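Local atomic coordinates of alternansucrase (Leuconostoc mesenteroides, PDB entry 6HVG), a protein that belongs to glycoside hydrolase family 70, combining a calcium-binding core of the TIM-barrel clan with arms built from choline-binding-type beta repeats. Residues Thr319-Phe322 with Met328-Gly331; Arg276-Pro281 with Val287-Ile292; Asn309-Asp314 with Lys338-Asp343; Lys1367-Asp1372 with Asn1398-Asn1403. All blocks are in the same frame, centred on the assembly; numbering follows the deposited sequence.

Interaction 1 (Thr319-Phe322 with Met328-Gly331); sequences TFYF and MLTG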
loop_
_atom_site.group_PDB
_atom_site.type_symbol
_atom_site.label_atom_id
_atom_site.label_comp_id
_atom_site.label_asym_id
_atom_site.label_seq_id
_atom_site.Cartn_x
_atom_site.Cartn_y
_atom_site.Cartn_z
ATOM N N THR A 319 1.901 20.888 37.962
ATOM C CA THR A 319 1.358 21.936 38.792
ATOM C C THR A 319 1.828 21.725 40.217
ATOM O O THR A 319 1.914 20.587 40.669
ATOM C CB THR A 319 -0.171 21.981 38.701
ATOM O OG1 THR A 319 -0.555 21.993 37.315
ATOM C CG2 THR A 319 -0.710 23.234 39.402
ATOM N N PHE A 320 2.185 22.817 40.892
ATOM C CA PHE A 320 2.584 22.788 42.302
ATOM C C PHE A 320 1.673 23.755 43.028
ATOM O O PHE A 320 0.953 24.516 42.392
ATOM C CB PHE A 320 4.041 23.257 42.506
ATOM C CG PHE A 320 5.047 22.459 41.744
ATOM C CD1 PHE A 320 5.814 21.492 42.380
ATOM C CD2 PHE A 320 5.199 22.646 40.368
ATOM C CE1 PHE A 320 6.710 20.721 41.651
ATOM C CE2 PHE A 320 6.110 21.894 39.640
ATOM C CZ PHE A 320 6.862 20.922 40.280
ATOM N N TYR A 321 1.715 23.722 44.350
ATOM C CA TYR A 321 1.079 24.756 45.156
ATOM C C TYR A 321 2.135 25.331 46.062
ATOM O O TYR A 321 2.914 24.593 46.646
ATOM C CB TYR A 321 -0.093 24.212 46.007
ATOM C CG TYR A 321 -0.763 25.308 46.803
ATOM C CD1 TYR A 321 -1.785 26.073 46.247
ATOM C CD2 TYR A 321 -0.334 25.612 48.092
ATOM C CE1 TYR A 321 -2.375 27.113 46.953
ATOM C CE2 TYR A 321 -0.921 26.642 48.814
ATOM C CZ TYR A 321 -1.943 27.390 48.241
ATOM O OH TYR A 321 -2.505 28.416 48.962
ATOM N N PHE A 322 2.159 26.653 46.192
ATOM C CA PHE A 322 3.180 27.305 46.997
ATOM C C PHE A 322 2.532 28.122 48.099
ATOM O O PHE A 322 1.641 28.920 47.827
ATOM C CB PHE A 322 4.060 28.200 46.112
ATOM C CG PHE A 322 4.859 27.445 45.079
ATOM C CD1 PHE A 322 6.052 26.825 45.418
ATOM C CD2 PHE A 322 4.425 27.362 43.760
ATOM C CE1 PHE A 322 6.791 26.129 44.471
ATOM C CE2 PHE A 322 5.163 26.668 42.810
ATOM C CZ PHE A 322 6.359 26.071 43.159
ATOM N N MET A 328 6.987 25.113 48.220
ATOM C CA MET A 328 6.059 24.157 47.618
ATOM C C MET A 328 5.510 23.194 48.675
ATOM O O MET A 328 6.238 22.723 49.550
ATOM C CB MET A 328 6.732 23.362 46.489
ATOM C CG MET A 328 7.129 21.954 46.887
ATOM S SD MET A 328 7.712 20.945 45.529
ATOM C CE MET A 328 8.405 19.559 46.433
ATOM N N LEU A 329 4.219 22.907 48.580
ATOM C CA LEU A 329 3.562 21.976 49.483
ATOM C C LEU A 329 3.586 20.544 48.940
ATOM O O LEU A 329 3.672 20.306 47.738
ATOM C CB LEU A 329 2.118 22.426 49.755
ATOM C CG LEU A 329 1.891 23.627 50.690
ATOM C CD1 LEU A 329 0.406 23.848 50.931
ATOM C CD2 LEU A 329 2.607 23.448 52.019
ATOM N N THR A 330 3.478 19.598 49.859
ATOM C CA THR A 330 3.494 18.163 49.565
ATOM C C THR A 330 2.273 17.504 50.210
ATOM O O THR A 330 1.644 18.040 51.122
ATOM C CB THR A 330 4.764 17.473 50.123
ATOM O OG1 THR A 330 4.680 16.073 49.887
ATOM C CG2 THR A 330 4.937 17.686 51.644
ATOM N N GLY A 331 1.923 16.336 49.713
ATOM C CA GLY A 331 0.933 15.510 50.377
ATOM C C GLY A 331 -0.490 16.002 50.215
ATOM O O GLY A 331 -0.809 16.814 49.343
#
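A short backbone bridge flanked by apolar contacts joins F320, Y321 and F322 on strand 319-322 to M328 and L329 in the loop leading to strand 333-335. The bridge rests on two measurements. The CA atoms of F322 and M328 are 4.3 Å apart, and L329 N donates a hydrogen bond to Y321 O at 2.9 Å. This bond is nearly straight, with an N-H...O angle of 164°. The same Y321 O also takes a CA-H...O contact from M328 CA at 3.3 Å, so one carbonyl is approached by both M328 and L329.

The strand's alternation sorts the side chains. M328 serves F320 and F322 together: its CB lies 3.4 Å from CE1 of F322, while its chain, extended beyond CG, carries SD to 3.7 Å from CD1 of F320. With the sulfur 4.9 Å from the centroid of the F320 ring and 72° off the ring normal, this is an oblique Met-aromatic contact. The strand is the second of the hairpin 310-313/319-322, and a hairpin followed by a connecting loop is the building unit of choline-binding-type repeats; here the loop folds back onto the hairpin it leaves. F320 and M328 both touch L297 of strand 296-300 as well.

Y321 points to the other side of the strand, its CG anti to the backbone N (chi1 -178°). There its ring runs alongside L329 in the same direction, CD2 meeting L329 CD1 at 3.4 Å. F311 of the partner strand also meets this ring, edge-to-face.

Interaction 2 (Arg276-Pro281 with Val287-Ile292); sequences RIYFAP and VANTEI
Y278, V287 and N289 bury the most surface here, and Y278 meets both of the others. N289 lies over one face of the Y278 ring: its ND2 stands 2.9 Å above the ring plane, displaced toward the rim, and the amide plane is inclined 49° to the ring. N289 OD1 accepts a hydrogen bond from V315 N, which holds the oxygen end of the amide. V287 comes instead to the ring edge, where its CG2 is 4.0 Å from CD1 of Y278, and V287 N donates to Y278 O at 3.2 Å.

Beyond the aromatic patch, R276 grips E291 side-on. NE bonds to OE2 at 3.1 Å and NH2 to OE1 at 3.3 Å, both oxygens using syn lone pairs; the guanidinium and carboxylate planes are only 9° apart. The R276 side chain is stretched out from CG to NE and so reaches the acid. Each charge has a further partner: D271 for R276 and R300 for E291, a chain of alternating charges.

The end-to-end directions of the touching segments are 116° apart. Together they join the two strands of the beta hairpin 277-279/286-293, part of a choline-binding-type repeat.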
loop_
_atom_site.group_PDB
_atom_site.type_symbol
_atom_site.label_atom_id
_atom_site.label_comp_id
_atom_site.label_asym_id
_atom_site.label_seq_id
_atom_site.Cartn_x
_atom_site.Cartn_y
_atom_site.Cartn_z
ATOM N N ARG A 276 11.726 38.692 37.545
ATOM C CA ARG A 276 12.442 37.579 36.917
ATOM C C ARG A 276 11.492 36.695 36.113
ATOM O O ARG A 276 10.617 36.093 36.695
ATOM C CB ARG A 276 13.077 36.746 38.023
ATOM C CG ARG A 276 13.903 35.556 37.546
ATOM C CD ARG A 276 14.802 35.077 38.669
ATOM N NE ARG A 276 15.645 33.954 38.272
ATOM C CZ ARG A 276 16.775 34.054 37.584
ATOM N NH1 ARG A 276 17.228 35.236 37.177
ATOM N NH2 ARG A 276 17.455 32.955 37.297
ATOM N N ILE A 277 11.642 36.645 34.790
ATOM C CA ILE A 277 10.682 35.958 33.940
ATOM C C ILE A 277 11.323 34.840 33.138
ATOM O O ILE A 277 12.390 35.020 32.566
ATOM C CB ILE A 277 10.109 36.941 32.895
ATOM C CG1 ILE A 277 9.465 38.152 33.565
ATOM C CG2 ILE A 277 9.080 36.268 31.986
ATOM C CD1 ILE A 277 9.279 39.342 32.646
ATOM N N TYR A 278 10.639 33.717 33.024
ATOM C CA TYR A 278 11.142 32.630 32.218
ATOM C C TYR A 278 10.518 32.759 30.846
ATOM O O TYR A 278 9.332 33.097 30.719
ATOM C CB TYR A 278 10.793 31.282 32.827
ATOM C CG TYR A 278 11.509 30.134 32.173
ATOM C CD1 TYR A 278 10.961 29.440 31.085
ATOM C CD2 TYR A 278 12.747 29.745 32.636
ATOM C CE1 TYR A 278 11.645 28.378 30.499
ATOM C CE2 TYR A 278 13.440 28.695 32.057
ATOM C CZ TYR A 278 12.881 28.010 31.004
ATOM O OH TYR A 278 13.567 26.971 30.457
ATOM N N PHE A 279 11.317 32.491 29.820
ATOM C CA PHE A 279 10.838 32.544 28.453
ATOM C C PHE A 279 10.955 31.188 27.809
ATOM O O PHE A 279 11.971 30.510 27.970
ATOM C CB PHE A 279 11.625 33.575 27.660
ATOM C CG PHE A 279 11.453 34.967 28.174
ATOM C CD1 PHE A 279 10.431 35.750 27.697
ATOM C CD2 PHE A 279 12.291 35.479 29.159
ATOM C CE1 PHE A 279 10.240 37.023 28.180
ATOM C CE2 PHE A 279 12.112 36.763 29.646
ATOM C CZ PHE A 279 11.074 37.536 29.158
ATOM N N ALA A 280 9.925 30.799 27.065
ATOM C CA ALA A 280 9.813 29.442 26.534
ATOM C C ALA A 280 10.884 29.058 25.492
ATOM O O ALA A 280 11.408 29.922 24.791
ATOM C CB ALA A 280 8.436 29.248 25.942
ATOM N N PRO A 281 11.217 27.755 25.409
ATOM C CA PRO A 281 12.291 27.262 24.558
ATOM C C PRO A 281 12.191 27.534 23.074
ATOM O O PRO A 281 13.231 27.780 22.433
ATOM C CB PRO A 281 12.235 25.752 24.774
ATOM C CG PRO A 281 11.810 25.614 26.179
ATOM C CD PRO A 281 10.889 26.769 26.458
ATOM N N VAL A 287 6.220 32.523 30.448
ATOM C CA VAL A 287 5.453 31.452 31.049
ATOM C C VAL A 287 5.897 31.245 32.475
ATOM O O VAL A 287 7.027 31.561 32.849
ATOM C CB VAL A 287 5.617 30.127 30.301
ATOM C CG1 VAL A 287 4.960 30.194 28.935
ATOM C CG2 VAL A 287 7.098 29.755 30.181
ATOM N N ALA A 288 4.985 30.711 33.268
ATOM C CA ALA A 288 5.293 30.363 34.627
ATOM C C ALA A 288 6.343 29.243 34.615
ATOM O O ALA A 288 6.318 28.320 33.776
ATOM C CB ALA A 288 4.038 29.918 35.370
ATOM N N ASN A 289 7.265 29.329 35.560
ATOM C CA ASN A 289 8.281 28.317 35.700
ATOM C C ASN A 289 8.771 28.271 37.124
ATOM O O ASN A 289 8.572 29.202 37.921
ATOM C CB ASN A 289 9.452 28.595 34.754
ATOM C CG ASN A 289 10.206 27.342 34.347
ATOM O OD1 ASN A 289 9.623 26.262 34.235
ATOM N ND2 ASN A 289 11.504 27.477 34.135
ATOM N N THR A 290 9.401 27.152 37.452
ATOM C CA THR A 290 9.957 26.946 38.774
ATOM C C THR A 290 11.446 26.764 38.650
ATOM O O THR A 290 11.931 26.187 37.688
ATOM C CB THR A 290 9.345 25.700 39.429
ATOM O OG1 THR A 290 9.674 24.532 38.651
ATOM C CG2 THR A 290 7.819 25.845 39.514
ATOM N N GLU A 291 12.169 27.262 39.630
ATOM C CA GLU A 291 13.597 27.036 39.687
ATOM C C GLU A 291 13.937 26.696 41.116
ATOM O O GLU A 291 13.152 26.952 42.041
ATOM C CB GLU A 291 14.357 28.275 39.231
ATOM C CG GLU A 291 14.380 29.390 40.257
ATOM C CD GLU A 291 14.924 30.684 39.698
ATOM O OE1 GLU A 291 15.878 30.605 38.895
ATOM O OE2 GLU A 291 14.393 31.766 40.059
ATOM N N ILE A 292 15.127 26.143 41.288
ATOM C CA ILE A 292 15.574 25.750 42.613
ATOM C C ILE A 292 16.473 26.852 43.184
ATOM O O ILE A 292 17.575 27.087 42.705
ATOM C CB ILE A 292 16.204 24.334 42.644
ATOM C CG1 ILE A 292 16.972 24.128 43.956
ATOM C CG2 ILE A 292 17.087 24.084 41.428
ATOM C CD1 ILE A 292 17.171 22.671 44.318
#

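Interaction 3 (Asn309-Asp314 with Lys338-Asp343); sequences NAFSKD and KTYYLD
F311 and Y340 mark the nearest approach of strands 310-313 and 338-342, yet their CA atoms are 11.0 Å apart, too far for backbone pairing, so the two strands meet through side chains alone. Each strand has its own hairpin partner: S312 pairs with F320, and Y340 with Q333. At the start of the first strand, N309 and A310 both face F322 in a G1 beta bulge.

The gap is bridged by two rings in a T-shaped stack, joining successive hairpins, probably of choline-binding-type repeats. F311 presents its edge, with CZ set over the centre of the Y340 ring and 3.7 Å above its plane. The closest atoms are F311 CZ and Y340 CD2, 3.9 Å apart. Centroids of the F311 and Y340 rings are separated by 5.0 Å and the planes meet at 72°, which confirms the edge-to-face assignment. In both residues CG is anti to the carbonyl carbon (chi1 -74° for F311, -57° for Y340), which sends the rings out from their strands toward each other. I335 of strand 333-335 touches both aromatics.

Lacking any polar bond across it, the contact relies on dispersion and on the weak attraction expected between the positively polarised C-H edge of a phenylalanine and the electron-rich face of a tyrosine, which would favour this mutual tilt of the rings while imposing no fixed backbone register.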
loop_
_atom_site.group_PDB
_atom_site.type_symbol
_atom_site.label_atom_id
_atom_site.label_comp_id
_atom_site.label_asym_id
_atom_site.label_seq_id
_atom_site.Cartn_x
_atom_site.Cartn_y
_atom_site.Cartn_z
ATOM N N ASN A 309 0.981 31.601 48.039
ATOM C CA ASN A 309 -0.404 31.193 48.295
ATOM C C ASN A 309 -1.160 30.990 47.001
ATOM O O ASN A 309 -2.088 31.710 46.731
ATOM C CB ASN A 309 -1.110 32.209 49.199
ATOM C CG ASN A 309 -0.381 32.410 50.516
ATOM O OD1 ASN A 309 -0.240 31.483 51.313
ATOM N ND2 ASN A 309 0.095 33.624 50.740
ATOM N N ALA A 310 -0.736 30.003 46.211
ATOM C CA ALA A 310 -1.349 29.718 44.919
ATOM C C ALA A 310 -0.739 28.502 44.221
ATOM O O ALA A 310 0.367 28.047 44.554
ATOM C CB ALA A 310 -1.221 30.941 44.011
ATOM N N PHE A 311 -1.485 28.025 43.220
ATOM C CA PHE A 311 -1.037 27.015 42.286
ATOM C C PHE A 311 -0.283 27.694 41.140
ATOM O O PHE A 311 -0.745 28.698 40.606
ATOM C CB PHE A 311 -2.223 26.280 41.653
ATOM C CG PHE A 311 -2.907 25.317 42.557
ATOM C CD1 PHE A 311 -4.119 25.644 43.144
ATOM C CD2 PHE A 311 -2.358 24.064 42.803
ATOM C CE1 PHE A 311 -4.766 24.750 43.969
ATOM C CE2 PHE A 311 -3.006 23.158 43.640
ATOM C CZ PHE A 311 -4.210 23.506 44.223
ATOM N N SER A 312 0.841 27.107 40.731
ATOM C CA SER A 312 1.615 27.588 39.568
ATOM C C SER A 312 2.314 26.422 38.886
ATOM O O SER A 312 2.784 25.503 39.557
ATOM C CB SER A 312 2.666 28.640 39.970
ATOM O OG SER A 312 3.595 28.844 38.916
ATOM N N LYS A 313 2.399 26.456 37.564
ATOM C CA LYS A 313 3.065 25.383 36.837
ATOM C C LYS A 313 4.578 25.576 36.602
ATOM O O LYS A 313 5.162 26.631 36.930
ATOM C CB LYS A 313 2.407 25.219 35.482
ATOM C CG LYS A 313 0.958 24.822 35.494
ATOM C CD LYS A 313 0.581 24.246 34.136
ATOM C CE LYS A 313 -0.919 24.124 33.973
ATOM N NZ LYS A 313 -1.246 23.176 32.873
ATOM N N ASP A 314 5.189 24.532 36.027
ATOM C CA ASP A 314 6.498 24.619 35.381
ATOM C C ASP A 314 6.404 24.262 33.876
ATOM O O ASP A 314 5.394 23.742 33.405
ATOM C CB ASP A 314 7.548 23.754 36.142
ATOM C CG ASP A 314 7.343 22.237 35.995
ATOM O OD1 ASP A 314 7.974 21.488 36.765
ATOM O OD2 ASP A 314 6.588 21.779 35.122
ATOM N N LYS A 338 -11.519 22.826 49.558
ATOM C CA LYS A 338 -11.341 21.694 48.655
ATOM C C LYS A 338 -10.017 21.004 48.922
ATOM O O LYS A 338 -9.052 21.646 49.349
ATOM C CB LYS A 338 -11.392 22.164 47.208
ATOM C CG LYS A 338 -12.779 22.493 46.698
ATOM C CD LYS A 338 -12.728 23.680 45.756
ATOM C CE LYS A 338 -14.051 23.928 45.082
ATOM N NZ LYS A 338 -14.222 22.947 43.978
ATOM N N THR A 339 -9.993 19.696 48.668
ATOM C CA THR A 339 -8.858 18.847 48.997
ATOM C C THR A 339 -8.180 18.329 47.728
ATOM O O THR A 339 -8.810 17.786 46.828
ATOM C CB THR A 339 -9.290 17.673 49.892
ATOM O OG1 THR A 339 -9.953 18.198 51.048
ATOM C CG2 THR A 339 -8.093 16.847 50.342
ATOM N N TYR A 340 -6.871 18.535 47.677
ATOM C CA TYR A 340 -6.043 18.159 46.553
ATOM C C TYR A 340 -4.964 17.216 47.053
ATOM O O TYR A 340 -4.610 17.276 48.229
ATOM C CB TYR A 340 -5.394 19.427 45.979
ATOM C CG TYR A 340 -6.369 20.488 45.548
ATOM C CD1 TYR A 340 -6.908 20.472 44.266
ATOM C CD2 TYR A 340 -6.729 21.511 46.403
ATOM C CE1 TYR A 340 -7.793 21.452 43.852
ATOM C CE2 TYR A 340 -7.598 22.515 45.999
ATOM C CZ TYR A 340 -8.126 22.483 44.724
ATOM O OH TYR A 340 -9.008 23.437 44.316
ATOM N N TYR A 341 -4.461 16.360 46.170
ATOM C CA TYR A 341 -3.401 15.456 46.532
ATOM C C TYR A 341 -2.142 15.791 45.758
ATOM O O TYR A 341 -2.131 15.736 44.548
ATOM C CB TYR A 341 -3.811 14.002 46.307
ATOM C CG TYR A 341 -2.636 13.037 46.337
ATOM C CD1 TYR A 341 -1.856 12.913 47.471
ATOM C CD2 TYR A 341 -2.317 12.263 45.224
ATOM C CE1 TYR A 341 -0.794 12.032 47.506
ATOM C CE2 TYR A 341 -1.253 11.398 45.232
ATOM C CZ TYR A 341 -0.490 11.277 46.377
ATOM O OH TYR A 341 0.571 10.391 46.373
ATOM N N LEU A 342 -1.072 16.108 46.471
ATOM C CA LEU A 342 0.213 16.380 45.847
ATOM C C LEU A 342 1.147 15.233 46.174
ATOM O O LEU A 342 1.229 14.785 47.308
ATOM C CB LEU A 342 0.801 17.695 46.365
ATOM C CG LEU A 342 -0.161 18.911 46.295
ATOM C CD1 LEU A 342 0.119 19.926 47.371
ATOM C CD2 LEU A 342 -0.103 19.626 44.956
ATOM N N ASP A 343 1.863 14.739 45.177
ATOM C CA ASP A 343 2.759 13.608 45.400
ATOM C C ASP A 343 4.079 14.048 46.032
ATOM O O ASP A 343 4.255 15.229 46.340
ATOM C CB ASP A 343 2.981 12.797 44.108
ATOM C CG ASP A 343 3.852 13.496 43.104
ATOM O OD1 ASP A 343 4.423 14.557 43.407
ATOM O OD2 ASP A 343 3.994 12.949 42.004
#

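Interaction 4 (Lys1367-Asp1372 with Asn1398-Asn1403); sequences KGFGTD and NFYHLN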
loop_
_atom_site.group_PDB
_atom_site.type_symbol
_atom_site.label_atom_id
_atom_site.label_comp_id
_atom_site.label_asym_id
_atom_site.label_seq_id
_atom_site.Cartn_x
_atom_site.Cartn_y
_atom_site.Cartn_z
ATOM N N LYS A 1367 -7.588 6.312 32.061
ATOM C CA LYS A 1367 -6.439 7.162 31.748
ATOM C C LYS A 1367 -5.896 7.770 33.046
ATOM O O LYS A 1367 -5.640 8.965 33.134
ATOM C CB LYS A 1367 -6.832 8.238 30.708
ATOM C CG LYS A 1367 -5.681 8.701 29.824
ATOM C CD LYS A 1367 -6.045 9.878 28.915
ATOM C CE LYS A 1367 -4.849 10.295 28.062
ATOM N NZ LYS A 1367 -4.452 9.215 27.108
ATOM N N GLY A 1368 -5.689 6.926 34.046
ATOM C CA GLY A 1368 -5.262 7.421 35.352
ATOM C C GLY A 1368 -4.902 6.360 36.371
ATOM O O GLY A 1368 -5.148 5.167 36.164
ATOM N N PHE A 1369 -4.311 6.806 37.470
ATOM C CA PHE A 1369 -3.829 5.900 38.481
ATOM C C PHE A 1369 -4.869 5.624 39.553
ATOM O O PHE A 1369 -5.606 6.518 39.947
ATOM C CB PHE A 1369 -2.544 6.447 39.114
ATOM C CG PHE A 1369 -1.363 6.453 38.178
ATOM C CD1 PHE A 1369 -1.115 7.571 37.395
ATOM C CD2 PHE A 1369 -0.487 5.358 38.088
ATOM C CE1 PHE A 1369 -0.030 7.612 36.547
ATOM C CE2 PHE A 1369 0.600 5.400 37.237
ATOM C CZ PHE A 1369 0.812 6.522 36.459
ATOM N N GLY A 1370 -4.893 4.383 40.047
ATOM C CA GLY A 1370 -5.902 3.953 41.016
ATOM C C GLY A 1370 -5.290 3.154 42.122
ATOM O O GLY A 1370 -4.597 2.180 41.853
ATOM N N THR A 1371 -5.529 3.569 43.362
ATOM C CA THR A 1371 -4.974 2.890 44.533
ATOM C C THR A 1371 -5.930 1.803 44.986
ATOM O O THR A 1371 -7.129 2.031 45.029
ATOM C CB THR A 1371 -4.750 3.864 45.708
ATOM O OG1 THR A 1371 -4.102 5.046 45.227
ATOM C CG2 THR A 1371 -3.865 3.235 46.771
ATOM N N ASP A 1372 -5.395 0.626 45.315
ATOM C CA ASP A 1372 -6.196 -0.459 45.882
ATOM C C ASP A 1372 -6.327 -0.277 47.392
ATOM O O ASP A 1372 -5.813 0.691 47.947
ATOM C CB ASP A 1372 -5.643 -1.851 45.488
ATOM C CG ASP A 1372 -4.425 -2.271 46.297
ATOM O OD1 ASP A 1372 -3.516 -1.444 46.538
ATOM O OD2 ASP A 1372 -4.345 -3.456 46.658
ATOM N N ASN A 1398 6.978 12.917 33.079
ATOM C CA ASN A 1398 7.067 11.954 34.173
ATOM C C ASN A 1398 7.005 10.536 33.620
ATOM O O ASN A 1398 6.176 10.224 32.756
ATOM C CB ASN A 1398 5.947 12.162 35.189
ATOM C CG ASN A 1398 6.073 13.477 35.918
ATOM O OD1 ASN A 1398 5.360 14.422 35.611
ATOM N ND2 ASN A 1398 6.995 13.557 36.869
ATOM N N PHE A 1399 7.905 9.681 34.095
ATOM C CA PHE A 1399 7.931 8.299 33.636
ATOM C C PHE A 1399 7.537 7.370 34.773
ATOM O O PHE A 1399 7.881 7.603 35.924
ATOM C CB PHE A 1399 9.305 7.962 33.025
ATOM C CG PHE A 1399 9.407 8.307 31.555
ATOM C CD1 PHE A 1399 9.173 7.335 30.570
ATOM C CD2 PHE A 1399 9.667 9.601 31.147
ATOM C CE1 PHE A 1399 9.220 7.650 29.213
ATOM C CE2 PHE A 1399 9.706 9.930 29.792
ATOM C CZ PHE A 1399 9.488 8.955 28.827
ATOM N N TYR A 1400 6.752 6.347 34.456
ATOM C CA TYR A 1400 6.395 5.309 35.440
ATOM C C TYR A 1400 6.546 3.931 34.809
ATOM O O TYR A 1400 6.546 3.795 33.576
ATOM C CB TYR A 1400 4.963 5.490 35.929
ATOM C CG TYR A 1400 4.561 6.913 36.275
ATOM C CD1 TYR A 1400 4.643 7.396 37.593
ATOM C CD2 TYR A 1400 4.062 7.771 35.297
ATOM C CE1 TYR A 1400 4.227 8.688 37.911
ATOM C CE2 TYR A 1400 3.665 9.066 35.610
ATOM C CZ TYR A 1400 3.752 9.521 36.905
ATOM O OH TYR A 1400 3.343 10.808 37.190
ATOM N N HIS A 1401 6.713 2.921 35.655
ATOM C CA HIS A 1401 6.802 1.539 35.193
ATOM C C HIS A 1401 5.749 0.711 35.894
ATOM O O HIS A 1401 5.519 0.868 37.098
ATOM C CB HIS A 1401 8.184 0.929 35.434
ATOM C CG HIS A 1401 8.246 -0.544 35.146
ATOM N ND1 HIS A 1401 8.236 -1.514 36.131
ATOM C CD2 HIS A 1401 8.273 -1.209 33.964
ATOM C CE1 HIS A 1401 8.282 -2.710 35.563
ATOM N NE2 HIS A 1401 8.304 -2.551 34.249
ATOM N N LEU A 1402 5.131 -0.176 35.129
ATOM C CA LEU A 1402 4.165 -1.089 35.672
ATOM C C LEU A 1402 4.696 -2.503 35.551
ATOM O O LEU A 1402 5.049 -2.976 34.454
ATOM C CB LEU A 1402 2.817 -0.919 34.979
ATOM C CG LEU A 1402 2.339 0.533 35.047
ATOM C CD1 LEU A 1402 1.410 0.857 33.887
ATOM C CD2 LEU A 1402 1.709 0.785 36.407
ATOM N N ASN A 1403 4.766 -3.163 36.705
ATOM C CA ASN A 1403 5.256 -4.537 36.828
ATOM C C ASN A 1403 4.324 -5.481 36.083
ATOM O O ASN A 1403 3.327 -5.041 35.486
ATOM C CB ASN A 1403 5.370 -4.905 38.306
ATOM C CG ASN A 1403 6.592 -4.277 38.970
ATOM O OD1 ASN A 1403 7.589 -3.976 38.316
ATOM N ND2 ASN A 1403 6.514 -4.071 40.279
#
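The tight part of this contact is one ring pair, in which F1369 CZ sits over a face of the Y1400 ring, 3.6 Å above its plane and shifted toward the rim. F1369 CZ is 3.7 Å from Y1400 CD2. The ring centroids of F1369 and Y1400 are 4.8 Å apart, and the planes meet at 59°, an edge-to-face pair inclined well short of perpendicular. For Y1400, a CG anti to the carbonyl carbon (chi1 -45°) turns the ring toward strand 1368-1371.

Away from the rings the packing thins quickly. L1402, two residues on, has its CB directed at the same strand, but L1402 CD2 comes no nearer than 4.8 Å to F1369 CE2. The CA atoms of F1369 and Y1400 are 10.7 Å apart, so the backbones leave each other unbonded. Exposed residues lie away from the ring pair at separate places: F1399 on strand 1399-1402 and K1367 just before strand 1368-1371.

The strands belong to successive hairpins, 1368-1371/1377-1380 and 1390-1393/1399-1402, the first within a putative cell wall binding repeat and opening with a G1 beta bulge in which K1367 and G1368 both face F1380. Within that hairpin F1369 makes a further edge-to-face contact with Y1379. Strand 1368-1371 also reaches strand 352-355, far away in sequence: F1369 and T1371 form backbone hydrogen bonds with A353, and their side chains rest on Y352.

Interactions 1 and 3 share one hairpin, 310-313/319-322, and their centres lie about 5 Å apart; F322 N and A310 O, at 2.8 Å, probably form one of its hydrogen bonds. Interaction 2 belongs to the earlier hairpin 277-279/286-293, within a four-stranded sheet, and meets interaction 1 through T290 and interaction 3 through A288, N289 and T290. Interaction 4, near the chain's C-terminal end, touches none of the others. Interactions 3 and 4 match chemically: a phenylalanine edge on a tyrosine face between successive hairpins. Interaction 2, at the surface, adds ionic bonds, whereas interaction 1 combines a backbone bridge with sulfur and ring packing. Interactions 1 and 4 are partly buried; 2 and 3 are surface contacts.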